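Local atomic coordinates of probable arabinosyltransferase B (Mycobacterium tuberculosis H37Rv, PDB entry 7BVF), a protein that transfers arabinose as a membrane-bound arabinosyltransferase, polymerising it into the arabinan of mycobacterial cell-wall arabinogalactan. Residues 506-511 / 1092-1097; 75-80 / 205-210; 51-56 / 1081-1086. All coordinates share one frame; numbering follows the deposited sequence.

Contact 1 of 3, residues 506-511 / 1092-1097. With DSL (mono-trans, octa-cis decaprenyl-phosphate), chain F.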
loop_
_atom_site.group_PDB
_atom_site.type_symbol
_atom_site.label_atom_id
_atom_site.label_comp_id
_atom_site.label_asym_id
_atom_site.label_seq_id
_atom_site.Cartn_x
_atom_site.Cartn_y
_atom_site.Cartn_z
ATOM N N THR A 506 -26.085 -13.148 6.861
ATOM C CA THR A 506 -25.665 -11.916 6.204
ATOM C C THR A 506 -25.124 -10.909 7.205
ATOM O O THR A 506 -24.100 -10.263 6.954
ATOM C CB THR A 506 -26.832 -11.313 5.429
ATOM O OG1 THR A 506 -27.467 -12.331 4.648
ATOM C CG2 THR A 506 -26.355 -10.197 4.528
ATOM N N ARG A 507 -25.802 -10.753 8.343
ATOM C CA ARG A 507 -25.339 -9.809 9.355
ATOM C C ARG A 507 -23.950 -10.173 9.855
ATOM O O ARG A 507 -23.079 -9.306 9.975
ATOM C CB ARG A 507 -26.329 -9.760 10.515
ATOM C CG ARG A 507 -25.957 -8.776 11.601
ATOM C CD ARG A 507 -26.723 -9.052 12.877
ATOM N NE ARG A 507 -26.066 -10.051 13.712
ATOM C CZ ARG A 507 -25.162 -9.767 14.645
ATOM N NH1 ARG A 507 -24.804 -8.511 14.861
ATOM N NH2 ARG A 507 -24.617 -10.737 15.359
ATOM N N VAL A 508 -23.721 -11.457 10.140
ATOM C CA VAL A 508 -22.409 -11.888 10.621
ATOM C C VAL A 508 -21.342 -11.641 9.561
ATOM O O VAL A 508 -20.293 -11.044 9.836
ATOM C CB VAL A 508 -22.452 -13.367 11.038
ATOM C CG1 VAL A 508 -21.071 -13.844 11.403
ATOM C CG2 VAL A 508 -23.400 -13.558 12.198
ATOM N N ARG A 509 -21.597 -12.099 8.331
ATOM C CA ARG A 509 -20.613 -11.959 7.262
ATOM C C ARG A 509 -20.293 -10.501 6.969
ATOM O O ARG A 509 -19.166 -10.182 6.581
ATOM C CB ARG A 509 -21.114 -12.649 5.996
ATOM C CG ARG A 509 -20.803 -14.125 5.930
ATOM C CD ARG A 509 -21.347 -14.751 4.665
ATOM N NE ARG A 509 -22.738 -15.158 4.822
ATOM C CZ ARG A 509 -23.542 -15.485 3.817
ATOM N NH1 ARG A 509 -23.096 -15.456 2.571
ATOM N NH2 ARG A 509 -24.795 -15.840 4.058
ATOM N N ALA A 510 -21.263 -9.602 7.147
ATOM C CA ALA A 510 -21.027 -8.194 6.855
ATOM C C ALA A 510 -20.342 -7.473 8.003
ATOM O O ALA A 510 -19.527 -6.577 7.763
ATOM C CB ALA A 510 -22.346 -7.503 6.518
ATOM N N LYS A 511 -20.652 -7.835 9.250
ATOM C CA LYS A 511 -20.009 -7.184 10.382
ATOM C C LYS A 511 -18.580 -7.660 10.588
ATOM O O LYS A 511 -17.751 -6.902 11.097
ATOM C CB LYS A 511 -20.816 -7.419 11.658
ATOM C CG LYS A 511 -22.173 -6.747 11.669
ATOM C CD LYS A 511 -22.041 -5.240 11.691
ATOM C CE LYS A 511 -23.357 -4.569 11.340
ATOM N NZ LYS A 511 -23.730 -4.787 9.916
ATOM N N GLY A 1092 -32.141 -14.992 19.048
ATOM C CA GLY A 1092 -31.301 -13.874 19.417
ATOM C C GLY A 1092 -30.100 -13.752 18.502
ATOM O O GLY A 1092 -29.871 -14.568 17.611
ATOM N N LYS A 1093 -29.325 -12.703 18.746
ATOM C CA LYS A 1093 -28.155 -12.435 17.933
ATOM C C LYS A 1093 -27.007 -13.365 18.321
ATOM O O LYS A 1093 -27.046 -14.060 19.336
ATOM C CB LYS A 1093 -27.735 -10.976 18.074
ATOM C CG LYS A 1093 -28.725 -9.996 17.480
ATOM C CD LYS A 1093 -28.097 -8.633 17.284
ATOM C CE LYS A 1093 -28.962 -7.753 16.408
ATOM N NZ LYS A 1093 -28.283 -6.472 16.075
ATOM N N ILE A 1094 -25.975 -13.372 17.487
ATOM C CA ILE A 1094 -24.779 -14.174 17.706
ATOM C C ILE A 1094 -23.698 -13.281 18.295
ATOM O O ILE A 1094 -23.499 -12.149 17.842
ATOM C CB ILE A 1094 -24.309 -14.831 16.393
ATOM C CG1 ILE A 1094 -25.274 -15.938 15.976
ATOM C CG2 ILE A 1094 -22.912 -15.393 16.534
ATOM C CD1 ILE A 1094 -24.774 -16.773 14.824
ATOM N N ARG A 1095 -23.004 -13.784 19.309
ATOM C CA ARG A 1095 -21.937 -13.036 19.969
ATOM C C ARG A 1095 -20.716 -13.015 19.061
ATOM O O ARG A 1095 -19.917 -13.952 19.054
ATOM C CB ARG A 1095 -21.615 -13.668 21.318
ATOM C CG ARG A 1095 -20.865 -12.774 22.277
ATOM C CD ARG A 1095 -19.384 -13.042 22.228
ATOM N NE ARG A 1095 -18.643 -12.133 23.087
ATOM C CZ ARG A 1095 -17.366 -11.823 22.913
ATOM N NH1 ARG A 1095 -16.687 -12.348 21.908
ATOM N NH2 ARG A 1095 -16.768 -10.984 23.742
ATOM N N ILE A 1096 -20.555 -11.937 18.292
ATOM C CA ILE A 1096 -19.451 -11.837 17.343
ATOM C C ILE A 1096 -18.328 -10.930 17.820
ATOM O O ILE A 1096 -17.269 -10.890 17.176
ATOM C CB ILE A 1096 -19.940 -11.358 15.959
ATOM C CG1 ILE A 1096 -20.223 -9.860 15.982
ATOM C CG2 ILE A 1096 -21.168 -12.132 15.528
ATOM C CD1 ILE A 1096 -20.724 -9.327 14.674
ATOM N N GLY A 1097 -18.514 -10.205 18.916
ATOM C CA GLY A 1097 -17.475 -9.352 19.436
ATOM C C GLY A 1097 -17.930 -8.571 20.648
ATOM O O GLY A 1097 -19.123 -8.493 20.951
HETATM C C15 DSL F . -33.925 -11.237 -13.580
HETATM C C16 DSL F . -34.169 -11.310 -12.072
HETATM C C17 DSL F . -32.803 -11.252 -11.434
HETATM C C18 DSL F . -31.645 -10.860 -12.324
HETATM C C19 DSL F . -32.540 -11.512 -10.154
HETATM C C20 DSL F . -33.482 -11.948 -9.021
HETATM C C21 DSL F . -32.633 -12.894 -8.137
HETATM C C22 DSL F . -33.271 -12.979 -6.767
HETATM C C23 DSL F . -34.680 -12.417 -6.718
HETATM C C24 DSL F . -32.647 -13.495 -5.669
HETATM C C25 DSL F . -31.211 -14.115 -5.623
HETATM C C26 DSL F . -30.330 -13.767 -4.383
HETATM C C27 DSL F . -30.065 -12.254 -4.333
HETATM C C28 DSL F . -31.206 -11.283 -4.581
HETATM C C29 DSL F . -28.854 -11.756 -4.098
HETATM C C30 DSL F . -28.506 -10.248 -4.057
HETATM C C31 DSL F . -26.973 -10.137 -4.337
HETATM C C32 DSL F . -26.493 -8.759 -4.738
HETATM C C33 DSL F . -27.451 -7.961 -5.575
HETATM C C34 DSL F . -25.316 -8.244 -4.389
HETATM C C35 DSL F . -24.354 -9.038 -3.523
HETATM C C36 DSL F . -24.258 -8.477 -2.083
HETATM C C37 DSL F . -24.940 -9.308 -0.985
HETATM C C38 DSL F . -26.444 -9.379 -0.856
HETATM C C39 DSL F . -24.262 -9.979 -0.085
HETATM C C40 DSL F . -25.092 -10.757 0.928
HETATM C C41 DSL F . -24.336 -11.245 2.171
HETATM C C42 DSL F . -22.887 -11.030 1.909
HETATM C C43 DSL F . -22.198 -12.038 1.031
HETATM C C44 DSL F . -22.271 -10.012 2.395
HETATM C C45 DSL F . -20.851 -9.964 1.938
HETATM C C46 DSL F . -19.783 -10.083 2.992
HETATM C C47 DSL F . -18.906 -11.208 2.512
HETATM C C48 DSL F . -17.396 -11.076 2.548
HETATM C C49 DSL F . -19.565 -12.252 2.068
HETATM C C50 DSL F . -18.966 -13.522 1.545
HETATM C C51 DSL F . -18.586 -13.288 0.121
HETATM C C52 DSL F . -19.176 -14.489 -0.539
HETATM C C53 DSL F . -20.634 -14.759 -0.233
HETATM C C54 DSL F . -18.430 -15.236 -1.318
HETATM C C55 DSL F . -16.970 -14.845 -1.510
HETATM O O56 DSL F . -16.526 -14.873 -2.828
HETATM P P57 DSL F . -14.940 -14.932 -2.993
HETATM O O58 DSL F . -14.419 -15.425 -1.743
HETATM O O59 DSL F . -14.434 -15.863 -4.005
HETATM O O60 DSL F . -14.094 -13.745 -2.960
#

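Contact 2 of 3, residues 75-80 / 205-210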
loop_
_atom_site.group_PDB
_atom_site.type_symbol
_atom_site.label_atom_id
_atom_site.label_comp_id
_atom_site.label_asym_id
_atom_site.label_seq_id
_atom_site.Cartn_x
_atom_site.Cartn_y
_atom_site.Cartn_z
ATOM N N THR A 75 -20.052 -20.267 21.363
ATOM C CA THR A 75 -20.866 -19.656 22.408
ATOM C C THR A 75 -22.229 -20.336 22.459
ATOM O O THR A 75 -22.804 -20.646 21.410
ATOM C CB THR A 75 -21.021 -18.150 22.155
ATOM O OG1 THR A 75 -19.775 -17.485 22.394
ATOM C CG2 THR A 75 -22.065 -17.542 23.056
ATOM N N PRO A 76 -22.776 -20.599 23.645
ATOM C CA PRO A 76 -24.113 -21.198 23.717
ATOM C C PRO A 76 -25.213 -20.166 23.545
ATOM O O PRO A 76 -24.941 -19.006 23.232
ATOM C CB PRO A 76 -24.136 -21.813 25.116
ATOM C CG PRO A 76 -23.263 -20.918 25.903
ATOM C CD PRO A 76 -22.166 -20.472 24.978
ATOM N N VAL A 77 -26.460 -20.582 23.725
ATOM C CA VAL A 77 -27.564 -19.633 23.817
ATOM C C VAL A 77 -27.837 -19.255 25.268
ATOM O O VAL A 77 -28.022 -18.079 25.585
ATOM C CB VAL A 77 -28.816 -20.217 23.137
ATOM C CG1 VAL A 77 -29.989 -19.281 23.292
ATOM C CG2 VAL A 77 -28.547 -20.473 21.677
ATOM N N ASP A 78 -27.849 -20.239 26.161
ATOM C CA ASP A 78 -28.024 -20.049 27.591
ATOM C C ASP A 78 -26.870 -20.698 28.341
ATOM O O ASP A 78 -26.017 -21.365 27.755
ATOM C CB ASP A 78 -29.352 -20.646 28.070
ATOM C CG ASP A 78 -30.547 -19.821 27.655
ATOM O OD1 ASP A 78 -31.637 -20.024 28.227
ATOM O OD2 ASP A 78 -30.399 -18.969 26.758
ATOM N N PHE A 79 -26.849 -20.489 29.654
ATOM C CA PHE A 79 -25.920 -21.191 30.528
ATOM C C PHE A 79 -26.434 -21.067 31.953
ATOM O O PHE A 79 -26.962 -20.022 32.327
ATOM C CB PHE A 79 -24.504 -20.621 30.410
ATOM C CG PHE A 79 -23.494 -21.332 31.255
ATOM C CD1 PHE A 79 -22.959 -22.536 30.847
ATOM C CD2 PHE A 79 -23.078 -20.792 32.457
ATOM C CE1 PHE A 79 -22.032 -23.194 31.623
ATOM C CE2 PHE A 79 -22.152 -21.445 33.235
ATOM C CZ PHE A 79 -21.627 -22.648 32.817
ATOM N N THR A 80 -26.289 -22.131 32.739
ATOM C CA THR A 80 -26.837 -22.138 34.094
ATOM C C THR A 80 -26.068 -23.132 34.945
ATOM O O THR A 80 -25.967 -24.303 34.577
ATOM C CB THR A 80 -28.324 -22.495 34.087
ATOM O OG1 THR A 80 -29.001 -21.759 33.061
ATOM C CG2 THR A 80 -28.954 -22.176 35.431
ATOM N N THR A 205 -27.340 -24.594 26.303
ATOM C CA THR A 205 -28.256 -24.736 25.176
ATOM C C THR A 205 -27.499 -24.369 23.910
ATOM O O THR A 205 -27.131 -23.207 23.719
ATOM C CB THR A 205 -29.488 -23.853 25.353
ATOM O OG1 THR A 205 -30.259 -24.329 26.461
ATOM C CG2 THR A 205 -30.343 -23.887 24.112
ATOM N N ILE A 206 -27.272 -25.351 23.052
ATOM C CA ILE A 206 -26.401 -25.177 21.897
ATOM C C ILE A 206 -27.175 -24.522 20.765
ATOM O O ILE A 206 -28.364 -24.796 20.561
ATOM C CB ILE A 206 -25.811 -26.531 21.472
ATOM C CG1 ILE A 206 -25.293 -27.274 22.698
ATOM C CG2 ILE A 206 -24.694 -26.336 20.478
ATOM C CD1 ILE A 206 -24.679 -28.601 22.383
ATOM N N ASP A 207 -26.495 -23.652 20.019
ATOM C CA ASP A 207 -27.123 -22.855 18.966
ATOM C C ASP A 207 -27.124 -23.649 17.664
ATOM O O ASP A 207 -26.307 -23.443 16.765
ATOM C CB ASP A 207 -26.402 -21.523 18.815
ATOM C CG ASP A 207 -27.042 -20.627 17.781
ATOM O OD1 ASP A 207 -28.080 -20.008 18.088
ATOM O OD2 ASP A 207 -26.502 -20.535 16.660
ATOM N N THR A 208 -28.065 -24.582 17.571
ATOM C CA THR A 208 -28.281 -25.358 16.349
ATOM C C THR A 208 -29.440 -24.773 15.544
ATOM O O THR A 208 -30.477 -25.402 15.351
ATOM C CB THR A 208 -28.540 -26.819 16.691
ATOM O OG1 THR A 208 -29.919 -26.989 17.027
ATOM C CG2 THR A 208 -27.704 -27.234 17.874
ATOM N N ARG A 209 -29.254 -23.545 15.068
ATOM C CA ARG A 209 -30.316 -22.854 14.353
ATOM C C ARG A 209 -30.271 -23.068 12.848
ATOM O O ARG A 209 -31.285 -22.846 12.178
ATOM C CB ARG A 209 -30.268 -21.354 14.650
ATOM C CG ARG A 209 -29.272 -20.588 13.812
ATOM C CD ARG A 209 -29.313 -19.113 14.127
ATOM N NE ARG A 209 -28.814 -18.837 15.467
ATOM C CZ ARG A 209 -28.866 -17.648 16.055
ATOM N NH1 ARG A 209 -28.388 -17.492 17.279
ATOM N NH2 ARG A 209 -29.396 -16.615 15.418
ATOM N N PHE A 210 -29.134 -23.490 12.300
ATOM C CA PHE A 210 -28.999 -23.687 10.866
ATOM C C PHE A 210 -29.341 -25.100 10.417
ATOM O O PHE A 210 -29.456 -25.335 9.213
ATOM C CB PHE A 210 -27.578 -23.362 10.413
ATOM C CG PHE A 210 -27.103 -22.002 10.809
ATOM C CD1 PHE A 210 -27.647 -20.874 10.240
ATOM C CD2 PHE A 210 -26.092 -21.851 11.734
ATOM C CE1 PHE A 210 -27.208 -19.620 10.595
ATOM C CE2 PHE A 210 -25.647 -20.598 12.091
ATOM C CZ PHE A 210 -26.207 -19.482 11.518
#

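Contact 3 of 3, residues 51-56 / 1081-1086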
loop_
_atom_site.group_PDB
_atom_site.type_symbol
_atom_site.label_atom_id
_atom_site.label_comp_id
_atom_site.label_asym_id
_atom_site.label_seq_id
_atom_site.Cartn_x
_atom_site.Cartn_y
_atom_site.Cartn_z
ATOM N N GLN A 51 -36.665 -27.734 13.365
ATOM C CA GLN A 51 -35.322 -27.616 13.902
ATOM C C GLN A 51 -35.041 -28.751 14.878
ATOM O O GLN A 51 -35.930 -29.222 15.592
ATOM C CB GLN A 51 -35.153 -26.268 14.604
ATOM C CG GLN A 51 -33.751 -25.977 15.092
ATOM C CD GLN A 51 -33.738 -25.141 16.355
ATOM O OE1 GLN A 51 -34.770 -24.935 16.985
ATOM N NE2 GLN A 51 -32.565 -24.658 16.732
ATOM N N THR A 52 -33.791 -29.202 14.889
ATOM C CA THR A 52 -33.317 -30.174 15.866
ATOM C C THR A 52 -32.522 -29.436 16.939
ATOM O O THR A 52 -31.604 -28.669 16.630
ATOM C CB THR A 52 -32.495 -31.280 15.198
ATOM O OG1 THR A 52 -32.231 -32.323 16.143
ATOM C CG2 THR A 52 -31.191 -30.761 14.612
ATOM N N THR A 53 -32.911 -29.632 18.193
ATOM C CA THR A 53 -32.398 -28.860 19.315
ATOM C C THR A 53 -31.604 -29.764 20.244
ATOM O O THR A 53 -32.113 -30.790 20.704
ATOM C CB THR A 53 -33.544 -28.196 20.078
ATOM O OG1 THR A 53 -34.371 -29.202 20.673
ATOM C CG2 THR A 53 -34.389 -27.368 19.142
ATOM N N ALA A 54 -30.368 -29.375 20.531
ATOM C CA ALA A 54 -29.494 -30.116 21.423
ATOM C C ALA A 54 -29.361 -29.387 22.752
ATOM O O ALA A 54 -29.502 -28.165 22.831
ATOM C CB ALA A 54 -28.113 -30.313 20.791
ATOM N N MET A 55 -29.077 -30.149 23.802
ATOM C CA MET A 55 -28.889 -29.572 25.130
ATOM C C MET A 55 -27.626 -30.177 25.733
ATOM O O MET A 55 -26.809 -30.788 25.041
ATOM C CB MET A 55 -30.138 -29.791 25.994
ATOM C CG MET A 55 -30.460 -28.634 26.916
ATOM S SD MET A 55 -31.926 -28.949 27.908
ATOM C CE MET A 55 -31.395 -30.371 28.860
ATOM N N LEU A 56 -27.433 -29.978 27.035
ATOM C CA LEU A 56 -26.226 -30.446 27.702
ATOM C C LEU A 56 -26.399 -30.419 29.215
ATOM O O LEU A 56 -26.806 -29.399 29.774
ATOM C CB LEU A 56 -25.034 -29.586 27.283
ATOM C CG LEU A 56 -23.621 -29.984 27.699
ATOM C CD1 LEU A 56 -22.649 -29.575 26.617
ATOM C CD2 LEU A 56 -23.242 -29.332 29.012
ATOM N N GLY A 1081 -33.470 -33.341 20.641
ATOM C CA GLY A 1081 -34.915 -33.270 20.529
ATOM C C GLY A 1081 -35.274 -32.482 19.289
ATOM O O GLY A 1081 -34.405 -32.056 18.528
ATOM N N THR A 1082 -36.575 -32.269 19.098
ATOM C CA THR A 1082 -37.064 -31.577 17.913
ATOM C C THR A 1082 -38.061 -30.492 18.299
ATOM O O THR A 1082 -38.681 -30.539 19.363
ATOM C CB THR A 1082 -37.718 -32.548 16.925
ATOM O OG1 THR A 1082 -38.114 -31.836 15.750
ATOM C CG2 THR A 1082 -38.936 -33.198 17.547
ATOM N N ALA A 1083 -38.208 -29.508 17.411
ATOM C CA ALA A 1083 -39.145 -28.412 17.627
ATOM C C ALA A 1083 -39.479 -27.775 16.288
ATOM O O ALA A 1083 -38.575 -27.464 15.511
ATOM C CB ALA A 1083 -38.561 -27.368 18.578
ATOM N N THR A 1084 -40.767 -27.570 16.025
ATOM C CA THR A 1084 -41.219 -27.001 14.758
ATOM C C THR A 1084 -41.218 -25.477 14.851
ATOM O O THR A 1084 -41.993 -24.885 15.608
ATOM C CB THR A 1084 -42.592 -27.550 14.376
ATOM O OG1 THR A 1084 -43.035 -26.939 13.159
ATOM C CG2 THR A 1084 -43.619 -27.342 15.480
ATOM N N ARG A 1085 -40.333 -24.846 14.089
ATOM C CA ARG A 1085 -40.178 -23.402 14.100
ATOM C C ARG A 1085 -41.032 -22.773 13.004
ATOM O O ARG A 1085 -41.900 -23.416 12.411
ATOM C CB ARG A 1085 -38.711 -23.024 13.937
ATOM C CG ARG A 1085 -37.815 -23.580 15.008
ATOM C CD ARG A 1085 -38.373 -23.305 16.387
ATOM N NE ARG A 1085 -37.450 -23.730 17.431
ATOM C CZ ARG A 1085 -37.775 -23.840 18.712
ATOM N NH1 ARG A 1085 -39.005 -23.556 19.111
ATOM N NH2 ARG A 1085 -36.868 -24.234 19.592
ATOM N N SER A 1086 -40.793 -21.495 12.735
ATOM C CA SER A 1086 -41.461 -20.791 11.651
ATOM C C SER A 1086 -40.424 -20.141 10.749
ATOM O O SER A 1086 -39.227 -20.405 10.883
ATOM C CB SER A 1086 -42.428 -19.746 12.201
ATOM O OG SER A 1086 -42.975 -18.968 11.155
#

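Contact 1 of 3, residues 506-511 / 1092-1097
The guanidinium of Arg507 carries Lys1093 CD over the centre of one face, 4.0 Å above its plane, and meets the backbone oxygen of Ile1094 at its edge, close to the plane. Ile1096 CG2 approaches the same group obliquely, 3.7 Å from Arg507 NH2. This is a helix-to-loop contact: the last turns of helix 499-511, in the part of the chain that belongs to the GT-C glycosyltransferase clan, lie against the loop that follows strand 1080-1084, near the C-terminus.

Arg507 CG stands anti to the backbone N (chi1 -178°), and the chain bends at chi3 (86°), which places NE. There NE forms a salt bridge with Glu504, one turn back on the helix. Glu504 probably offsets the charge of Arg507 and so eases its closeness to Lys1093, whose NZ lies 4.2 Å from Arg507 NH1. The two side chains cross at about a right angle, and it is the methylene CD of the lysine that lies over the guanidinium.

Beside this polar corner the contact is apolar. Val508, which is buried, turns CG2 to Ile1094 CD1 and to Ile1096 CG2, 4.3 Å from the latter.

On the helix side that carries Thr506 and Arg509, the same turns line the pocket of the decaprenyl phosphate. Thr506 CG2 touches C41 of the lipid, and Arg509 has lipid carbon C53 at the edge of its guanidinium, in its plane, 3.8 Å from NH1. The helix therefore stands between the bound polyprenyl chain and the C-terminal loop. Lys511, exposed, leads its amine away from that loop and touches it through CB, 3.6 Å from Ile1096 CD1.

Contact 2 of 3, residues 75-80 / 205-210
Val77 packs against Thr205 and Asp207 with one side of its short side chain. Its CB, directed toward the opposite segment, lies 3.5 Å from Thr205 O and also faces the methyl CG2 of Thr205. One atom further out, Val77 CG2, anti to the carbonyl carbon, lies beside Thr205 O and reaches Asp207, 3.7 Å from Asp207 CB and 3.6 Å from Asp207 OD1. The two side chains cross at about a right angle. The backbone of the valine closes the same corner: Val77 N donates to Thr205 O at 2.7 Å, nearly straight (171°) and nearly along the C=O axis. Pro76 CB rests against that same oxygen.

Asp207, at the centre of an inverse gamma turn, is fixed from its own segment. Arg209 approaches side-on and bonds through NE and NH1 to OD1, at 2.7 Å for NH1, with a weak further bond from NE to OD2. NE comes to the syn lone pair of OD1, whereas NH1 lies on the syn side but 34° out of the carboxylate plane. The salt bridge thus fixes the carboxylate that the valine methyl touches.

The contact belongs to the concanavalin-like domain, where strand 78-81 is the outermost neighbour of strand 202-214 in an antiparallel sheet. Further along the second segment, the side chains of Arg209 and Phe210 rest on Glu504 and Thr501 of helix 499-511.

Contact 3 of 3, residues 51-56 / 1081-1086
Gln51 and Ala1083 form the firm end of an antiparallel beta pairing that joins strand 49-56, near the N-terminus, to strand 1080-1084, the outermost strand of the sheet within this chain. Their backbones bond in both directions, Gln51 N to Ala1083 O and Ala1083 N to Gln51 O, each at 2.9 Å.

On the face that carries Gln51, Thr53 and Ala1083, Arg1085 folds back over the pairing, its chain bent at chi2 (-49°). Ala1083 CB lies under the centre of one face of its guanidinium, 3.6 Å from the plane, and Gln51 OE1 meets the edge. NE donates to OE1 at 3.0 Å, and NH2 adds a weak bond to the same oxygen. The other end of the amide, Gln51 NE2, bonds Thr208 O of strand 202-214, so both ends of the glutamine amide are held. Arg1085 also makes a cation-pi contact with Trp1089.

The Thr1082 side is looser: Thr1082 is exposed to solvent, and its OG1 makes a weak bond to Gln51 O. The Gly1081 end is also less regular: Gly1081 N to Thr53 O is a weak, bent bond. Gly1081 O nevertheless takes two donors from opposite faces of its carbonyl plane, Thr52 OG1 at 3.2 Å and Thr53 N at 2.9 Å.

Contacts 2 and 3 hold one antiparallel sheet together at its two flanks, with strand 202-214 next to strand 49-56 between them, and Thr208 lies against the latter. Contact 1 stands apart from that sheet and joins a helix beside the lipid site to the C-terminal loop. It nonetheless touches contact 2, where Arg209 NH2 probably bonds Gly1092 O, but not contact 3. Contacts 1 and 3 lie at the surface, while contact 2 is partly buried. Their chemistry differs accordingly: backbone pairing dominates contact 3, contact 2 has one backbone bond and a valine set against Thr205 and a carboxylate held by a salt bridge, and side-chain packing around an arginine carries contact 1.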